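Local coordinates for protein putative NADP oxidoreductase BF3122 (Bacteroides fragilis, PDB 3D1L) that is a putative NADP-dependent oxidoreductase that probably binds the dinucleotide in a Rossmann-type domain and pairs with a second copy of itself through a helical domain, at residues E57-D61 with L62-N66; R253-E256 with L257-S261. One frame throughout, in Å; residues are numbered along the deposited sequence. Where two conformers were deposited one is given.

Contacts 1 and 2 are both local, each within one continuous run of chain, but they share no element of the fold. Their centres lie about 48 Å apart, on opposite sides of the chain's centre. Contact 1 turns the chain after edge strand 57-59 of the Rossmann-type sheet. Its chemistry is mostly polar, with a threonine hydroxyl and two acidic side chains holding a short 3-10 turn. Contact 2 is one stretch of helix 249-264, in the helical part of the chain. It joins regular helix bonds to leucine packing and one salt bridge. Both contacts are partly buried, but only 253-261 meets the second subunit of the assembly.

Contact 1: E57-D61 with L62-N66; sequences EYTTD and LAEVN
Thr59 and Glu64 meet where the chain leaves strand 57-59 and turns into the 3-10 segment 62-64. In the conformer of Glu64 described here, one of two, Thr59 OG1 donates to Glu64 OE1 at 2.6 Å. It arrives on the anti side of the carboxylate, 31° out of its plane. The same hydroxyl accepts from Asp61 N at 3.1 Å, which makes an ST turn. In this conformer the Thr59 hydroxyl is thus gripped by two bonds, which should fix its rotation. With OG1 opposite the backbone N (chi1 -173°), CG2 is directed to the inner side, where it packs on Val65 CG2 at 3.9 Å. The two side chains cross at about a right angle. Thr59 and Val65 are the buried, close-packed part of the contact.

The outer side is looser and wetter. Asp61 OD1 accepts from Ala63 N at 2.9 Å, and the amide lies above the carboxylate plane. Asp61 O takes Glu64 N, also at 2.9 Å, so backbone and side chain of Asp61 both hold the start of the turn. In the same Glu64 conformer, Asp61 OD2 and Glu64 OE2 stand 4.8 Å apart. One water donates to both, and probably eases the repulsion between two like charges.

The turn follows the edge strand of the parallel Rossmann-type part of the sheet. Thr59 bonds through its backbone to Val39 of strand 35-40 and to Ser41 just past its end. Thr59 and Val65 both rest on Gln38 of that strand, and Leu62 lies on Tyr40. Helix 44-53 is touched by Tyr58.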
# COMPACT_ATOMS: atom_id res chain seq x y z
N GLU B 57 11.29 -24.38 23.75
CA GLU B 57 10.51 -25.63 23.70
C GLU B 57 9.15 -25.31 23.11
O GLU B 57 8.78 -24.15 23.04
CB GLU B 57 10.29 -26.21 25.11
CG GLU B 57 11.55 -26.59 25.86
CD GLU B 57 11.24 -27.43 27.11
OE1 GLU B 57 10.14 -27.29 27.70
OE2 GLU B 57 12.11 -28.24 27.50
N TYR B 58 8.41 -26.32 22.66
CA TYR B 58 7.03 -26.06 22.27
C TYR B 58 6.09 -27.17 22.66
O TYR B 58 6.50 -28.32 22.87
CB TYR B 58 6.89 -25.74 20.76
CG TYR B 58 6.97 -26.94 19.85
CD1 TYR B 58 5.83 -27.69 19.54
CD2 TYR B 58 8.18 -27.31 19.29
CE1 TYR B 58 5.90 -28.77 18.70
CE2 TYR B 58 8.27 -28.42 18.44
CZ TYR B 58 7.13 -29.14 18.15
OH TYR B 58 7.21 -30.22 17.30
N THR B 59 4.81 -26.84 22.74
CA THR B 59 3.80 -27.87 22.92
C THR B 59 2.55 -27.48 22.13
O THR B 59 2.36 -26.30 21.80
CB THR B 59 3.48 -28.10 24.43
OG1 THR B 59 2.61 -29.22 24.57
CG2 THR B 59 2.78 -26.86 25.01
N THR B 60 1.71 -28.47 21.82
CA THR B 60 0.37 -28.21 21.28
C THR B 60 -0.69 -28.66 22.28
O THR B 60 -1.87 -28.77 21.95
CB THR B 60 0.10 -28.95 19.95
OG1 THR B 60 0.24 -30.35 20.17
CG2 THR B 60 1.06 -28.52 18.88
N ASP B 61 -0.24 -28.94 23.51
CA ASP B 61 -1.11 -29.43 24.56
C ASP B 61 -0.94 -28.53 25.74
O ASP B 61 0.17 -28.46 26.30
CB ASP B 61 -0.72 -30.87 24.92
CG ASP B 61 -1.61 -31.49 26.00
OD1 ASP B 61 -2.43 -30.80 26.63
OD2 ASP B 61 -1.48 -32.71 26.24
N LEU B 62 -2.01 -27.85 26.14
CA LEU B 62 -1.97 -26.93 27.29
C LEU B 62 -1.56 -27.62 28.59
O LEU B 62 -1.02 -26.99 29.49
CB LEU B 62 -3.32 -26.24 27.48
CG LEU B 62 -3.68 -25.28 26.34
CD1 LEU B 62 -5.14 -24.88 26.38
CD2 LEU B 62 -2.76 -24.06 26.38
N ALA B 63 -1.82 -28.92 28.70
CA ALA B 63 -1.45 -29.66 29.89
C ALA B 63 0.07 -29.78 30.01
O ALA B 63 0.59 -30.02 31.10
CB ALA B 63 -2.12 -31.04 29.87
N GLU B 64 0.77 -29.62 28.89
CA GLU B 64 2.23 -29.68 28.86
C GLU B 64 2.88 -28.30 29.03
O GLU B 64 4.11 -28.18 29.02
CB GLU B 64 2.72 -30.30 27.55
CG GLU B 64 2.83 -31.81 27.53
CD GLU B 64 3.26 -32.35 26.16
OE1 GLU B 64 3.63 -31.55 25.28
OE2 GLU B 64 3.23 -33.60 25.98
N VAL B 65 2.07 -27.26 29.19
CA VAL B 65 2.56 -25.87 29.27
C VAL B 65 3.38 -25.63 30.54
O VAL B 65 2.93 -25.98 31.64
CB VAL B 65 1.42 -24.83 29.18
CG1 VAL B 65 1.85 -23.45 29.73
CG2 VAL B 65 0.97 -24.66 27.71
N ASN B 66 4.57 -25.05 30.37
CA ASN B 66 5.50 -24.78 31.46
C ASN B 66 4.84 -23.87 32.49
O ASN B 66 4.45 -22.75 32.16
CB ASN B 66 6.78 -24.17 30.90
CG ASN B 66 7.80 -23.83 31.97
OD1 ASN B 66 7.47 -23.20 32.98
ND2 ASN B 66 9.05 -24.22 31.75
O HOH W 1 0.53 -34.31 25.36

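Contact 2: R253-E256 with L257-S261; sequences RLYE and LLSRS
Leu257 touches Arg253 one helical turn back. Its N-H bonds to Arg253 O at 3.0 Å, and its CD1 lies at the edge of the Arg253 guanidinium, 3.7 Å from NE. The other methyl, CD2, sits over the centre of the Arg260 guanidinium, 3.8 Å above its plane. Leu258 repeats the helix bond, from its N to Leu254 O at 2.8 Å. Its CD1 packs loosely on Leu254 CB.

Ser259 adds a side-chain bond to the regular one. With OG opposite its own carbonyl carbon and beside the backbone N (chi1 -68°), the hydroxyl folds back along the helix and donates to Tyr255 O at 2.9 Å. Ser259 N bonds the same oxygen, and the two donors come from opposite faces of the carbonyl plane. A water donates to Ser259 OG and also contacts Tyr255 OH, whose protein partner is His241 ND1. Arg260 bonds through its N to Glu256 O. Its chain bends at chi3 (-63°), and NH2 forms a salt bridge with Glu256 OE2 at 2.8 Å. The carboxylate and guanidinium planes are 70° apart, and OE2 lies in the guanidinium plane. Ser261 OG bonds His187 NE2 of the second subunit.

This part of helix 249-264 belongs to the dimer interface. Phe184 of the second subunit meets the Tyr255 ring edge-to-face, and Leu257 packs on Leu257 of that subunit. Within the chain, Tyr255 packs on Ile238 and Leu242 of helix 235-244.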
# COMPACT_ATOMS: atom_id res chain seq x y z
N ARG B 253 -20.04 -1.79 -6.19
CA ARG B 253 -20.74 -1.07 -5.11
C ARG B 253 -19.78 -0.38 -4.12
O ARG B 253 -20.06 0.73 -3.66
CB ARG B 253 -21.75 -2.00 -4.39
CG ARG B 253 -22.74 -1.28 -3.43
CD ARG B 253 -23.53 -2.27 -2.55
NE ARG B 253 -24.13 -1.64 -1.36
CZ ARG B 253 -25.07 -2.19 -0.58
NH1 ARG B 253 -25.54 -3.40 -0.86
NH2 ARG B 253 -25.53 -1.53 0.49
N LEU B 254 -18.65 -1.03 -3.81
CA LEU B 254 -17.63 -0.43 -2.93
C LEU B 254 -17.10 0.88 -3.53
O LEU B 254 -17.00 1.91 -2.84
CB LEU B 254 -16.45 -1.38 -2.68
CG LEU B 254 -16.66 -2.45 -1.61
CD1 LEU B 254 -15.44 -3.35 -1.53
CD2 LEU B 254 -17.00 -1.80 -0.23
N TYR B 255 -16.74 0.82 -4.82
CA TYR B 255 -16.25 2.00 -5.53
C TYR B 255 -17.27 3.15 -5.39
O TYR B 255 -16.89 4.29 -5.11
CB TYR B 255 -15.97 1.68 -7.01
CG TYR B 255 -15.41 2.85 -7.79
CD1 TYR B 255 -14.04 2.93 -8.08
CD2 TYR B 255 -16.24 3.89 -8.23
CE1 TYR B 255 -13.51 4.01 -8.79
CE2 TYR B 255 -15.71 4.98 -8.95
CZ TYR B 255 -14.35 5.03 -9.21
OH TYR B 255 -13.82 6.09 -9.90
N GLU B 256 -18.54 2.84 -5.59
CA GLU B 256 -19.59 3.85 -5.60
C GLU B 256 -19.77 4.51 -4.23
O GLU B 256 -19.84 5.73 -4.14
CB GLU B 256 -20.90 3.24 -6.11
CG GLU B 256 -22.13 4.02 -5.72
CD GLU B 256 -23.33 3.64 -6.54
OE1 GLU B 256 -23.32 2.55 -7.16
OE2 GLU B 256 -24.27 4.45 -6.58
N LEU B 257 -19.83 3.69 -3.19
CA LEU B 257 -20.01 4.17 -1.82
C LEU B 257 -18.77 4.88 -1.26
O LEU B 257 -18.87 5.88 -0.56
CB LEU B 257 -20.44 3.01 -0.91
CG LEU B 257 -21.80 2.36 -1.19
CD1 LEU B 257 -21.91 1.12 -0.32
CD2 LEU B 257 -22.98 3.29 -0.95
N LEU B 258 -17.58 4.38 -1.60
CA LEU B 258 -16.34 5.08 -1.25
C LEU B 258 -16.26 6.46 -1.93
O LEU B 258 -15.87 7.45 -1.31
CB LEU B 258 -15.10 4.21 -1.58
CG LEU B 258 -14.90 2.99 -0.67
CD1 LEU B 258 -14.00 1.89 -1.29
CD2 LEU B 258 -14.35 3.38 0.72
N SER B 259 -16.66 6.51 -3.20
CA SER B 259 -16.69 7.78 -3.94
C SER B 259 -17.73 8.69 -3.29
O SER B 259 -17.43 9.85 -2.98
CB SER B 259 -17.02 7.54 -5.41
OG SER B 259 -15.96 6.86 -6.06
N ARG B 260 -18.93 8.16 -3.06
CA ARG B 260 -20.00 8.89 -2.39
C ARG B 260 -19.47 9.46 -1.09
O ARG B 260 -19.74 10.61 -0.76
CB ARG B 260 -21.16 7.93 -2.11
CG ARG B 260 -22.48 8.59 -1.74
CD ARG B 260 -23.62 7.57 -1.54
NE ARG B 260 -23.93 6.82 -2.76
CZ ARG B 260 -24.95 5.97 -2.88
NH1 ARG B 260 -25.78 5.74 -1.85
NH2 ARG B 260 -25.16 5.34 -4.04
N SER B 261 -18.67 8.64 -0.39
CA SER B 261 -18.18 8.94 0.94
C SER B 261 -17.16 10.07 0.92
O SER B 261 -17.21 10.96 1.77
CB SER B 261 -17.57 7.68 1.57
OG SER B 261 -17.27 7.91 2.93
O HOH W 2 -13.68 8.07 -7.48